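Local structure of malonyl CoA-acyl carrier protein transacylase (Synechocystis sp. PCC 6803 substr. Kazusa, 4RR5) at residues Q201-C206 / E232-Q237; G90-L95 / Q108-R113. The protein transfers the malonyl group from malonyl-CoA to the holo acyl carrier protein, releasing CoA and supplying malonyl-ACP for fatty acid biosynthesis. One frame throughout, in Å; residues are numbered along the deposited sequence.

Overall arrangement
Running from the N terminus, the chain leaves strand 83-86 through a turn whose GxSxG sequence is consistent with a nucleophile elbow, enters helix 90-97 and doubles back along helix 103-119; contact 2 closes this short loop of 12 residues. Contact 1 follows much later, when helix 227-235 returns to the C-terminal part of helix 193-204 across 25 residues that include several short strands. The loops therefore come in series, neither crossing nor enclosing the other. In space they adjoin, their centres about 11 Å apart: Q112 NE2 bonds to T202 OG1, and L234 packs on Y92. Together they tie four helices beside S88 and H188, the probable active-site pair.

Contact 1: residues Q201-C206 / E232-Q237; sequences QTLTAC and EKLIQQ
L203 of helix 193-204 reaches into the flank of helix 227-235, where it meets L234 and I235. L203 CB lies beside I235 CG1, at 3.9 Å. Farther out, the chain forks at CG: L203 CD1 is shared between I235 CG1, at 3.8 Å, and L234 CD2, at 3.9 Å. The other methyl, L203 CD2, turns to the same L234 CD2 at 3.9 Å. One methyl of L234 thus touches both branches of L203, and the two leucines cross at about a right angle. With CG anti to the backbone N (chi1 -179°), the fork of L234 points at L203, and chi2 near 68° sets CD2 against it. I235 instead runs past L203 in the opposite direction. With CG1 anti to its carbonyl carbon (chi1 -77°) and the chain extended beyond, I235 CD1 arrives at the methyl CG2 of T204, 3.4 Å away. The hydroxyl of T204 is taken up by A200 O within its own helix. No hydrogen bond spans the two segments, and the join is plain apolar packing. F208 adds to it from a loop, touching both leucines; L109 of helix 103-119 lies against L203, and helix 90-97 receives L234 through E91 and L95.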
ATOM      1  N   GLN A 201     -20.024   1.710   2.164  1.00 38.69           N
ATOM      2  CA  GLN A 201     -21.283   1.583   1.439  1.00 43.46           C
ATOM      3  C   GLN A 201     -20.985   1.343  -0.048  1.00 43.92           C
ATOM      4  O   GLN A 201     -21.497   0.401  -0.644  1.00 41.16           O
ATOM      5  CB  GLN A 201     -22.165   2.828   1.646  1.00 48.43           C
ATOM      6  CG  GLN A 201     -23.148   2.709   2.830  1.00 51.17           C
ATOM      7  CD  GLN A 201     -23.626   4.060   3.394  1.00 61.71           C
ATOM      8  OE1 GLN A 201     -23.575   5.093   2.720  1.00 59.96           O
ATOM      9  NE2 GLN A 201     -24.093   4.046   4.643  1.00 60.45           N
ATOM     10  N   THR A 202     -20.128   2.178  -0.630  1.00 45.60           N
ATOM     11  CA  THR A 202     -19.668   1.985  -2.009  1.00 39.79           C
ATOM     12  C   THR A 202     -19.009   0.615  -2.248  1.00 40.82           C
ATOM     13  O   THR A 202     -19.282  -0.064  -3.254  1.00 33.60           O
ATOM     14  CB  THR A 202     -18.667   3.097  -2.407  1.00 43.23           C
ATOM     15  OG1 THR A 202     -19.375   4.323  -2.644  1.00 42.82           O
ATOM     16  CG2 THR A 202     -17.867   2.704  -3.654  1.00 37.02           C
ATOM     17  N   LEU A 203     -18.139   0.211  -1.324  1.00 39.68           N
ATOM     18  CA  LEU A 203     -17.386  -1.031  -1.489  1.00 35.03           C
ATOM     19  C   LEU A 203     -18.268  -2.276  -1.468  1.00 39.93           C
ATOM     20  O   LEU A 203     -18.091  -3.170  -2.301  1.00 43.21           O
ATOM     21  CB  LEU A 203     -16.306  -1.154  -0.415  1.00 34.64           C
ATOM     22  CG  LEU A 203     -14.861  -0.913  -0.862  1.00 36.63           C
ATOM     23  CD1 LEU A 203     -13.868  -1.109   0.287  1.00 29.46           C
ATOM     24  CD2 LEU A 203     -14.500  -1.809  -2.027  1.00 35.80           C
ATOM     25  N   THR A 204     -19.209  -2.349  -0.525  1.00 41.18           N
ATOM     26  CA  THR A 204     -20.077  -3.532  -0.416  1.00 37.21           C
ATOM     27  C   THR A 204     -20.943  -3.783  -1.656  1.00 35.52           C
ATOM     28  O   THR A 204     -21.285  -4.933  -1.924  1.00 41.87           O
ATOM     29  CB  THR A 204     -20.998  -3.463   0.839  1.00 35.91           C
ATOM     30  OG1 THR A 204     -21.211  -2.102   1.215  1.00 41.76           O
ATOM     31  CG2 THR A 204     -20.389  -4.206   2.017  1.00 38.78           C
ATOM     32  N   ALA A 205     -21.272  -2.729  -2.414  1.00 34.09           N
ATOM     33  CA  ALA A 205     -22.103  -2.848  -3.625  1.00 31.00           C
ATOM     34  C   ALA A 205     -21.309  -3.344  -4.816  1.00 41.01           C
ATOM     35  O   ALA A 205     -21.843  -3.514  -5.912  1.00 51.27           O
ATOM     36  CB  ALA A 205     -22.743  -1.524  -3.968  1.00 32.82           C
ATOM     37  N   CYS A 206     -20.023  -3.558  -4.597  1.00 39.61           N
ATOM     38  CA  CYS A 206     -19.127  -3.937  -5.662  1.00 41.95           C
ATOM     39  C   CYS A 206     -18.931  -5.441  -5.589  1.00 40.28           C
ATOM     40  O   CYS A 206     -18.601  -5.961  -4.530  1.00 43.02           O
ATOM     41  CB  CYS A 206     -17.804  -3.169  -5.524  1.00 37.47           C
ATOM     42  SG  CYS A 206     -16.568  -3.564  -6.763  1.00 45.17           S
ATOM     43  N   GLU A 232     -14.394  -7.997   2.853  1.00 33.16           N
ATOM     44  CA  GLU A 232     -14.548  -7.770   4.285  1.00 34.88           C
ATOM     45  C   GLU A 232     -13.246  -7.229   4.867  1.00 30.33           C
ATOM     46  O   GLU A 232     -13.246  -6.210   5.534  1.00 36.57           O
ATOM     47  CB  GLU A 232     -14.964  -9.060   5.000  1.00 37.45           C
ATOM     48  CG  GLU A 232     -15.412  -8.872   6.454  1.00 42.51           C
ATOM     49  CD  GLU A 232     -15.284 -10.145   7.296  1.00 42.40           C
ATOM     50  OE1 GLU A 232     -15.329 -11.270   6.738  1.00 42.57           O
ATOM     51  OE2 GLU A 232     -15.114 -10.013   8.527  1.00 49.53           O
ATOM     52  N   LYS A 233     -12.138  -7.901   4.604  1.00 26.89           N
ATOM     53  CA  LYS A 233     -10.844  -7.422   5.066  1.00 29.45           C
ATOM     54  C   LYS A 233     -10.498  -6.024   4.502  1.00 33.03           C
ATOM     55  O   LYS A 233      -9.879  -5.202   5.180  1.00 25.30           O
ATOM     56  CB  LYS A 233      -9.749  -8.413   4.680  1.00 28.43           C
ATOM     57  CG  LYS A 233      -9.947  -9.833   5.181  1.00 30.00           C
ATOM     58  CD  LYS A 233      -8.704 -10.634   4.867  1.00 28.06           C
ATOM     59  CE  LYS A 233      -8.768 -12.065   5.329  1.00 24.83           C
ATOM     60  NZ  LYS A 233      -7.371 -12.559   5.455  1.00 26.03           N
ATOM     61  N   LEU A 234     -10.888  -5.758   3.258  1.00 29.97           N
ATOM     62  CA  LEU A 234     -10.570  -4.478   2.640  1.00 26.44           C
ATOM     63  C   LEU A 234     -11.409  -3.356   3.272  1.00 26.64           C
ATOM     64  O   LEU A 234     -10.901  -2.285   3.600  1.00 23.16           O
ATOM     65  CB  LEU A 234     -10.793  -4.552   1.132  1.00 22.33           C
ATOM     66  CG  LEU A 234     -10.467  -3.276   0.356  1.00 25.63           C
ATOM     67  CD1 LEU A 234      -8.953  -3.025   0.381  1.00 22.61           C
ATOM     68  CD2 LEU A 234     -10.997  -3.339  -1.076  1.00 23.58           C
ATOM     69  N   ILE A 235     -12.696  -3.627   3.454  1.00 28.67           N
ATOM     70  CA  ILE A 235     -13.600  -2.704   4.134  1.00 27.86           C
ATOM     71  C   ILE A 235     -13.082  -2.333   5.517  1.00 26.20           C
ATOM     72  O   ILE A 235     -13.236  -1.195   5.962  1.00 25.93           O
ATOM     73  CB  ILE A 235     -15.022  -3.309   4.251  1.00 31.33           C
ATOM     74  CG1 ILE A 235     -15.740  -3.201   2.900  1.00 26.80           C
ATOM     75  CG2 ILE A 235     -15.834  -2.626   5.366  1.00 28.60           C
ATOM     76  CD1 ILE A 235     -17.076  -3.862   2.874  1.00 27.39           C
ATOM     77  N   GLN A 236     -12.440  -3.289   6.182  1.00 23.68           N
ATOM     78  CA  GLN A 236     -11.859  -3.051   7.496  1.00 24.44           C
ATOM     79  C   GLN A 236     -10.512  -2.303   7.457  1.00 26.55           C
ATOM     80  O   GLN A 236     -10.021  -1.830   8.484  1.00 25.63           O
ATOM     81  CB  GLN A 236     -11.696  -4.382   8.220  1.00 23.05           C
ATOM     82  CG  GLN A 236     -13.022  -4.963   8.674  1.00 29.26           C
ATOM     83  CD  GLN A 236     -12.923  -6.420   9.075  1.00 33.49           C
ATOM     84  OE1 GLN A 236     -11.838  -6.998   9.094  1.00 39.06           O
ATOM     85  NE2 GLN A 236     -14.059  -7.023   9.401  1.00 36.09           N
ATOM     86  N   GLN A 237      -9.929  -2.171   6.270  1.00 27.40           N
ATOM     87  CA  GLN A 237      -8.545  -1.732   6.171  1.00 25.63           C
ATOM     88  C   GLN A 237      -8.337  -0.276   6.559  1.00 24.69           C
ATOM     89  O   GLN A 237      -7.302   0.077   7.117  1.00 22.55           O
ATOM     90  CB  GLN A 237      -8.031  -1.948   4.753  1.00 25.27           C
ATOM     91  CG  GLN A 237      -6.576  -1.565   4.557  1.00 25.62           C
ATOM     92  CD  GLN A 237      -6.291  -1.214   3.130  1.00 22.88           C
ATOM     93  OE1 GLN A 237      -7.032  -0.431   2.520  1.00 24.98           O
ATOM     94  NE2 GLN A 237      -5.236  -1.797   2.571  1.00 17.15           N
TER

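Contact 2: residues G90-L95 / Q108-R113; sequences GEYSAL and QLVKQR. With ACT (acetate ion), chain B.
The Y92 ring and the R113 guanidinium are turned 61° from each other, with Y92 CD1 over one face of the guanidinium. A water lies at the edge of both groups, in the plane of each: it is 2.9 Å from Y92 OH and accepts a bond from R113 NE. Near the guanidinium plane, again at an edge, R113 NH1 donates to the acetate O at 3.1 Å with an N-H...O angle of 157°. NH2 bonds to Q237 OE1 and S88 OG, the latter tying R113 directly to the probable active site, and NH1 also to Q60 OE1. R113 reaches this position with CG anti to its backbone N (chi1 -178°) and an extended chain, bringing NE to 3.3 Å from Y92 CE1. Exchange of R113 for an alanine would probably leave the acetate and Q237 OE1 without this donor and the bridging water without its NE partner. V110 CG2 comes obliquely to the base of the tyrosine, 3.7 Å from Y92 CB, and L109 CB sits 4.0 Å from Y92 CE2. The acetate, probably from the crystallisation liquor, also bonds to S88 OG; a carboxylate held there is consistent with the arginine that receives the malonyl carboxylate in related transacylases. Segments 90-95 and 108-113, in helices 90-97 and 103-119, run antiparallel, their axes 10.7 Å apart at closest approach; Y64 of helix 56-76 and F199 of helix 193-204 pack on Y92, and L95 meets L230 of helix 227-235.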
ATOM      1  N   GLY A  90      -1.486  -0.283  -1.861  1.00 19.30           N
ATOM      2  CA  GLY A  90      -0.975  -1.459  -2.542  1.00 21.44           C
ATOM      3  C   GLY A  90      -1.947  -2.629  -2.640  1.00 20.41           C
ATOM      4  O   GLY A  90      -1.947  -3.363  -3.636  1.00 17.80           O
ATOM      5  N   GLU A  91      -2.773  -2.802  -1.607  1.00 22.22           N
ATOM      6  CA  GLU A  91      -3.730  -3.907  -1.545  1.00 19.77           C
ATOM      7  C   GLU A  91      -4.653  -3.885  -2.757  1.00 19.96           C
ATOM      8  O   GLU A  91      -4.984  -4.937  -3.305  1.00 21.32           O
ATOM      9  CB  GLU A  91      -4.554  -3.839  -0.247  1.00 20.84           C
ATOM     10  CG  GLU A  91      -5.495  -5.048   0.012  1.00 21.01           C
ATOM     11  CD  GLU A  91      -5.595  -5.377   1.504  1.00 24.58           C
ATOM     12  OE1 GLU A  91      -6.729  -5.445   2.033  1.00 19.94           O
ATOM     13  OE2 GLU A  91      -4.530  -5.542   2.154  1.00 21.57           O
ATOM     14  N   TYR A  92      -5.058  -2.685  -3.177  1.00 19.37           N
ATOM     15  CA  TYR A  92      -5.899  -2.526  -4.363  1.00 19.86           C
ATOM     16  C   TYR A  92      -5.183  -3.045  -5.604  1.00 18.67           C
ATOM     17  O   TYR A  92      -5.769  -3.770  -6.406  1.00 17.39           O
ATOM     18  CB  TYR A  92      -6.322  -1.057  -4.542  1.00 21.22           C
ATOM     19  CG  TYR A  92      -7.330  -0.639  -3.490  1.00 26.53           C
ATOM     20  CD1 TYR A  92      -6.913  -0.265  -2.206  1.00 19.61           C
ATOM     21  CD2 TYR A  92      -8.698  -0.661  -3.760  1.00 21.24           C
ATOM     22  CE1 TYR A  92      -7.833   0.075  -1.227  1.00 21.32           C
ATOM     23  CE2 TYR A  92      -9.616  -0.310  -2.792  1.00 21.56           C
ATOM     24  CZ  TYR A  92      -9.183   0.053  -1.527  1.00 26.42           C
ATOM     25  OH  TYR A  92     -10.105   0.396  -0.560  1.00 27.04           O
ATOM     26  N   SER A  93      -3.913  -2.686  -5.744  1.00 16.09           N
ATOM     27  CA  SER A  93      -3.111  -3.188  -6.839  1.00 17.74           C
ATOM     28  C   SER A  93      -3.003  -4.708  -6.752  1.00 19.79           C
ATOM     29  O   SER A  93      -3.093  -5.404  -7.768  1.00 16.28           O
ATOM     30  CB  SER A  93      -1.719  -2.550  -6.834  1.00 18.18           C
ATOM     31  OG  SER A  93      -1.792  -1.132  -6.794  1.00 19.40           O
ATOM     32  N   ALA A  94      -2.804  -5.220  -5.541  1.00 20.26           N
ATOM     33  CA  ALA A  94      -2.720  -6.661  -5.340  1.00 19.95           C
ATOM     34  C   ALA A  94      -4.040  -7.338  -5.740  1.00 19.76           C
ATOM     35  O   ALA A  94      -4.050  -8.349  -6.441  1.00 23.24           O
ATOM     36  CB  ALA A  94      -2.365  -6.973  -3.893  1.00 21.57           C
ATOM     37  N   LEU A  95      -5.152  -6.759  -5.306  1.00 20.35           N
ATOM     38  CA  LEU A  95      -6.475  -7.276  -5.642  1.00 22.20           C
ATOM     39  C   LEU A  95      -6.736  -7.299  -7.156  1.00 25.92           C
ATOM     40  O   LEU A  95      -7.324  -8.249  -7.674  1.00 31.68           O
ATOM     41  CB  LEU A  95      -7.546  -6.452  -4.937  1.00 20.17           C
ATOM     42  CG  LEU A  95      -7.583  -6.653  -3.412  1.00 25.48           C
ATOM     43  CD1 LEU A  95      -8.610  -5.726  -2.757  1.00 18.10           C
ATOM     44  CD2 LEU A  95      -7.856  -8.138  -3.050  1.00 22.41           C
ATOM     45  N   GLN A 108     -11.580   3.324  -9.955  1.00 21.71           N
ATOM     46  CA  GLN A 108     -12.685   4.099  -9.391  1.00 24.79           C
ATOM     47  C   GLN A 108     -12.717   3.994  -7.854  1.00 24.98           C
ATOM     48  O   GLN A 108     -12.899   5.003  -7.163  1.00 23.89           O
ATOM     49  CB  GLN A 108     -14.023   3.663  -9.993  1.00 29.66           C
ATOM     50  CG  GLN A 108     -15.179   4.640  -9.685  1.00 34.10           C
ATOM     51  CD  GLN A 108     -14.900   6.099 -10.109  1.00 31.71           C
ATOM     52  OE1 GLN A 108     -15.131   7.036  -9.335  1.00 31.98           O
ATOM     53  NE2 GLN A 108     -14.433   6.286 -11.340  1.00 22.91           N
ATOM     54  N   LEU A 109     -12.501   2.789  -7.322  1.00 19.12           N
ATOM     55  CA  LEU A 109     -12.383   2.609  -5.874  1.00 23.12           C
ATOM     56  C   LEU A 109     -11.246   3.431  -5.281  1.00 24.50           C
ATOM     57  O   LEU A 109     -11.424   4.129  -4.281  1.00 26.73           O
ATOM     58  CB  LEU A 109     -12.187   1.129  -5.529  1.00 24.86           C
ATOM     59  CG  LEU A 109     -13.420   0.278  -5.817  1.00 26.03           C
ATOM     60  CD1 LEU A 109     -13.102  -1.186  -5.707  1.00 25.75           C
ATOM     61  CD2 LEU A 109     -14.515   0.678  -4.837  1.00 27.52           C
ATOM     62  N   VAL A 110     -10.072   3.353  -5.902  1.00 25.74           N
ATOM     63  CA  VAL A 110      -8.914   4.069  -5.409  1.00 19.15           C
ATOM     64  C   VAL A 110      -9.164   5.571  -5.431  1.00 23.73           C
ATOM     65  O   VAL A 110      -8.830   6.293  -4.481  1.00 26.01           O
ATOM     66  CB  VAL A 110      -7.693   3.716  -6.231  1.00 20.55           C
ATOM     67  CG1 VAL A 110      -6.577   4.731  -6.000  1.00 18.14           C
ATOM     68  CG2 VAL A 110      -7.243   2.297  -5.886  1.00 18.92           C
ATOM     69  N   LYS A 111      -9.792   6.033  -6.504  1.00 23.24           N
ATOM     70  CA  LYS A 111     -10.099   7.448  -6.663  1.00 22.84           C
ATOM     71  C   LYS A 111     -10.968   7.940  -5.524  1.00 25.42           C
ATOM     72  O   LYS A 111     -10.706   8.991  -4.939  1.00 27.75           O
ATOM     73  CB  LYS A 111     -10.787   7.679  -7.999  1.00 26.19           C
ATOM     74  CG  LYS A 111     -11.174   9.096  -8.327  1.00 25.56           C
ATOM     75  CD  LYS A 111     -11.791   9.082  -9.734  1.00 28.38           C
ATOM     76  CE  LYS A 111     -12.098  10.466 -10.253  1.00 34.77           C
ATOM     77  NZ  LYS A 111     -13.233  11.051  -9.508  1.00 42.18           N
ATOM     78  N   GLN A 112     -12.003   7.173  -5.203  1.00 28.63           N
ATOM     79  CA  GLN A 112     -12.905   7.558  -4.130  1.00 31.36           C
ATOM     80  C   GLN A 112     -12.194   7.445  -2.794  1.00 28.41           C
ATOM     81  O   GLN A 112     -12.273   8.358  -1.972  1.00 30.70           O
ATOM     82  CB  GLN A 112     -14.172   6.706  -4.134  1.00 31.20           C
ATOM     83  CG  GLN A 112     -15.145   7.070  -3.019  1.00 39.63           C
ATOM     84  CD  GLN A 112     -16.469   6.336  -3.141  1.00 44.28           C
ATOM     85  OE1 GLN A 112     -16.773   5.770  -4.194  1.00 44.03           O
ATOM     86  NE2 GLN A 112     -17.265   6.339  -2.062  1.00 37.07           N
ATOM     87  N   ARG A 113     -11.482   6.337  -2.600  1.00 25.61           N
ATOM     88  CA  ARG A 113     -10.767   6.088  -1.357  1.00 24.94           C
ATOM     89  C   ARG A 113      -9.851   7.250  -1.013  1.00 28.95           C
ATOM     90  O   ARG A 113      -9.832   7.725   0.133  1.00 26.50           O
ATOM     91  CB  ARG A 113      -9.948   4.806  -1.457  1.00 21.23           C
ATOM     92  CG  ARG A 113      -9.219   4.446  -0.189  1.00 21.79           C
ATOM     93  CD  ARG A 113      -8.022   3.581  -0.518  1.00 24.01           C
ATOM     94  NE  ARG A 113      -7.572   2.783   0.615  1.00 19.48           N
ATOM     95  CZ  ARG A 113      -6.351   2.851   1.136  1.00 23.38           C
ATOM     96  NH1 ARG A 113      -5.452   3.676   0.623  1.00 25.10           N
ATOM     97  NH2 ARG A 113      -6.018   2.078   2.159  1.00 23.92           N
TER
HETATM   98  C   ACT B 301      -2.597   5.502   2.924  1.00 36.66           C
HETATM   99  O   ACT B 301      -2.898   4.575   2.113  1.00 28.61           O
HETATM  100  OXT ACT B 301      -2.520   6.670   2.458  1.00 34.63           O
HETATM  101  CH3 ACT B 301      -2.326   5.259   4.388  1.00 34.68           C
HETATM  102  O   HOH W   1      -9.308   0.716   2.169  1.00 20.98           O